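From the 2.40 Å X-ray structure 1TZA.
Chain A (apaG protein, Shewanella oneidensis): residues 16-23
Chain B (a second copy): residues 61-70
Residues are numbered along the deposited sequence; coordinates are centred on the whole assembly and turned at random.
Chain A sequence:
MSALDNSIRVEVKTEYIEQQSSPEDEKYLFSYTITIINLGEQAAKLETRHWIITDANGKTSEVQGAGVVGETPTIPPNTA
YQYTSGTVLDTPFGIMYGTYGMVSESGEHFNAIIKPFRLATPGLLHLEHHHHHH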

# COMPACT_ATOMS: atom_id res chain seq x y z
N TYR A 16 -0.19 -3.88 -8.73
CA TYR A 16 -0.37 -4.99 -7.81
C TYR A 16 0.88 -5.01 -6.96
O TYR A 16 1.98 -5.19 -7.47
N ILE A 17 0.72 -4.82 -5.66
CA ILE A 17 1.87 -4.81 -4.79
C ILE A 17 2.30 -6.18 -4.28
O ILE A 17 3.37 -6.66 -4.64
N GLU A 18 1.46 -6.82 -3.48
CA GLU A 18 1.85 -8.10 -2.92
C GLU A 18 0.67 -8.91 -2.44
O GLU A 18 -0.39 -8.36 -2.12
N GLN A 19 0.84 -10.23 -2.40
CA GLN A 19 -0.20 -11.12 -1.93
C GLN A 19 -0.16 -11.10 -0.39
O GLN A 19 0.91 -11.15 0.20
N GLN A 20 -1.33 -11.02 0.24
CA GLN A 20 -1.38 -11.01 1.70
C GLN A 20 -2.22 -12.17 2.20
O GLN A 20 -2.72 -12.15 3.32
N SER A 21 -2.35 -13.20 1.37
CA SER A 21 -3.16 -14.36 1.70
C SER A 21 -2.73 -15.27 2.86
O SER A 21 -1.54 -15.54 3.07
N SER A 22 -3.72 -15.75 3.61
CA SER A 22 -3.50 -16.69 4.70
C SER A 22 -3.97 -18.02 4.10
O SER A 22 -4.66 -18.03 3.08
N PRO A 23 -3.62 -19.15 4.72
CA PRO A 23 -4.02 -20.47 4.21
C PRO A 23 -5.40 -20.63 3.56
O PRO A 23 -5.55 -21.44 2.65
N SER B 61 -2.74 -12.35 12.46
CA SER B 61 -2.80 -12.96 11.13
C SER B 61 -1.38 -13.25 10.63
O SER B 61 -0.42 -12.61 11.06
N GLU B 62 -1.25 -14.22 9.73
CA GLU B 62 0.04 -14.60 9.17
C GLU B 62 0.05 -14.65 7.65
O GLU B 62 -0.96 -14.99 7.01
N VAL B 63 1.19 -14.33 7.07
CA VAL B 63 1.35 -14.35 5.63
C VAL B 63 2.66 -15.07 5.34
O VAL B 63 3.73 -14.67 5.82
N GLN B 64 2.56 -16.15 4.57
CA GLN B 64 3.71 -16.94 4.16
C GLN B 64 3.65 -16.95 2.63
O GLN B 64 2.59 -17.23 2.05
N GLY B 65 4.75 -16.62 1.97
CA GLY B 65 4.74 -16.60 0.52
C GLY B 65 6.11 -16.60 -0.11
O GLY B 65 7.12 -16.54 0.58
N ALA B 66 6.14 -16.67 -1.44
CA ALA B 66 7.40 -16.68 -2.17
C ALA B 66 7.89 -15.26 -2.41
O ALA B 66 7.12 -14.40 -2.85
N GLY B 67 9.16 -15.02 -2.11
CA GLY B 67 9.75 -13.70 -2.30
C GLY B 67 9.02 -12.58 -1.61
O GLY B 67 8.23 -12.82 -0.70
N VAL B 68 9.31 -11.35 -2.02
CA VAL B 68 8.69 -10.16 -1.48
C VAL B 68 8.26 -9.32 -2.68
O VAL B 68 9.01 -9.20 -3.65
N VAL B 69 7.07 -8.75 -2.60
CA VAL B 69 6.51 -7.97 -3.69
C VAL B 69 6.71 -8.64 -5.05
O VAL B 69 7.00 -7.98 -6.05
N GLY B 70 6.55 -9.96 -5.07
CA GLY B 70 6.65 -10.74 -6.30
C GLY B 70 8.02 -11.11 -6.82
O GLY B 70 8.13 -11.76 -7.86

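Contacts between copies of one protein often rest on a simple economy: one directed polar bond is joined by apolar groups that pack beside it and farther along. The two stretches of the apaG protein considered here, a strand end and loop in chain A against a strand and following loop in chain B, bury 363 Å², both sides summed.

The walk along chain A begins outside the contact. A:Tyr16, with chi1 in t, sends its ring end nearer to chain B than its sideways CB would suggest, yet makes no contact. A:Ile17 is the first residue to engage. Its CA-to-CB bond points sideways, and with both chi angles in m its CG2 lies 4.1 Å from CG1 of B:Val69, itself an m rotamer, an apolar pairing. The backbone adds to it: CA of B:Val69 approaches O of A:Ile17 at 3.5 Å, a CA-H...O contact with an angle of 137° at the hydrogen.

A:Glu18 supplies the directed bond. Its CB also points sideways, but chi1 and chi2 are both t, and the extended chain carries the carboxylate across to the loop of chain B. There N of B:Val69 donates to OE2 of A:Glu18 at 3.0 Å, with an N-H...acceptor angle of 172°, so the bond is almost straight. The same OE2 lies 3.7 Å from CA of B:Val68, whose CA-to-CB bond points away overall. OE1 is hydrogen-bonded elsewhere in the structure; the buried carboxylate thus has partners for both oxygens.

Beyond this point the contact passes to B:Val63, a t rotamer whose two methyls meet successive carbonyls of chain A. CG1 lies 3.8 Å from O of A:Gln19, whose own side chain, t at chi1 and chi2, makes no close contact with chain B. CG2 lies 3.7 Å from O of A:Gln20. The CA-to-CB bond of that glutamine points away, but with chi1 and chi2 in m its end comes nearer.

A:Ser21 takes part through its backbone: its CB points away, its OG (chi1 m) is hydrogen-bonded elsewhere in the structure, and its O sits 3.9 Å from CG1 of B:Val63. At A:Ser22, chi1 p, CB comes within 3.8 Å of O of B:Glu62, while OG is hydrogen-bonded to a residue next to one of the stretches. The example separates two modes: a carboxylate bonded to backbone at one end, and valine methyls packed against carbonyls at the other.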

# COMPACT_ATOMS: atom_id res chain seq x y z
CB TYR A 16 -0.52 -6.32 -8.55
CG TYR A 16 -0.50 -7.52 -7.63
CD1 TYR A 16 -1.36 -7.59 -6.54
CD2 TYR A 16 0.36 -8.59 -7.87
CE1 TYR A 16 -1.36 -8.70 -5.69
CE2 TYR A 16 0.37 -9.71 -7.03
CZ TYR A 16 -0.50 -9.76 -5.94
OH TYR A 16 -0.49 -10.84 -5.10
CB ILE A 17 1.64 -3.86 -3.60
CG1 ILE A 17 1.23 -2.48 -4.13
CG2 ILE A 17 2.90 -3.75 -2.77
CD1 ILE A 17 2.21 -1.89 -5.15
CB GLU A 18 2.80 -7.82 -1.75
CG GLU A 18 3.44 -9.02 -1.08
CD GLU A 18 4.33 -8.60 0.07
OE1 GLU A 18 3.80 -8.04 1.06
OE2 GLU A 18 5.55 -8.82 -0.02
CB GLN A 19 0.06 -12.54 -2.43
CG GLN A 19 -1.16 -13.45 -2.48
CD GLN A 19 -0.85 -14.82 -3.05
OE1 GLN A 19 -0.26 -15.67 -2.38
NE2 GLN A 19 -1.22 -15.04 -4.31
CB GLN A 20 -1.99 -9.70 2.21
CG GLN A 20 -1.30 -8.47 1.68
CD GLN A 20 0.19 -8.50 1.94
OE1 GLN A 20 0.97 -7.88 1.21
NE2 GLN A 20 0.60 -9.21 2.98
CB SER A 21 -3.35 -15.24 0.46
OG SER A 21 -4.19 -14.62 -0.48
CB SER A 22 -4.36 -16.32 5.91
OG SER A 22 -5.73 -16.56 5.64
CB PRO A 23 -3.86 -21.36 5.44
CG PRO A 23 -2.65 -20.77 6.09
CD PRO A 23 -2.93 -19.28 6.01
CB SER B 61 -3.54 -12.05 10.13
OG SER B 61 -2.79 -10.90 9.80
CB GLU B 62 0.48 -15.95 9.70
CG GLU B 62 0.95 -15.95 11.14
CD GLU B 62 1.17 -17.35 11.66
OE1 GLU B 62 1.96 -18.09 11.03
OE2 GLU B 62 0.56 -17.72 12.69
CB VAL B 63 1.41 -12.91 5.03
CG1 VAL B 63 1.38 -12.99 3.52
CG2 VAL B 63 0.25 -12.07 5.55
CB GLN B 64 3.58 -18.36 4.70
CG GLN B 64 4.45 -18.68 5.91
CD GLN B 64 5.88 -19.06 5.54
OE1 GLN B 64 6.68 -19.45 6.39
NE2 GLN B 64 6.21 -18.93 4.25
CB ALA B 66 7.23 -17.40 -3.52
CB VAL B 68 9.67 -9.33 -0.60
CG1 VAL B 68 9.84 -9.98 0.75
CG2 VAL B 68 11.02 -9.20 -1.30
CB VAL B 69 7.05 -6.51 -3.72
CG1 VAL B 69 6.49 -5.74 -2.52
CG2 VAL B 69 8.57 -6.48 -3.69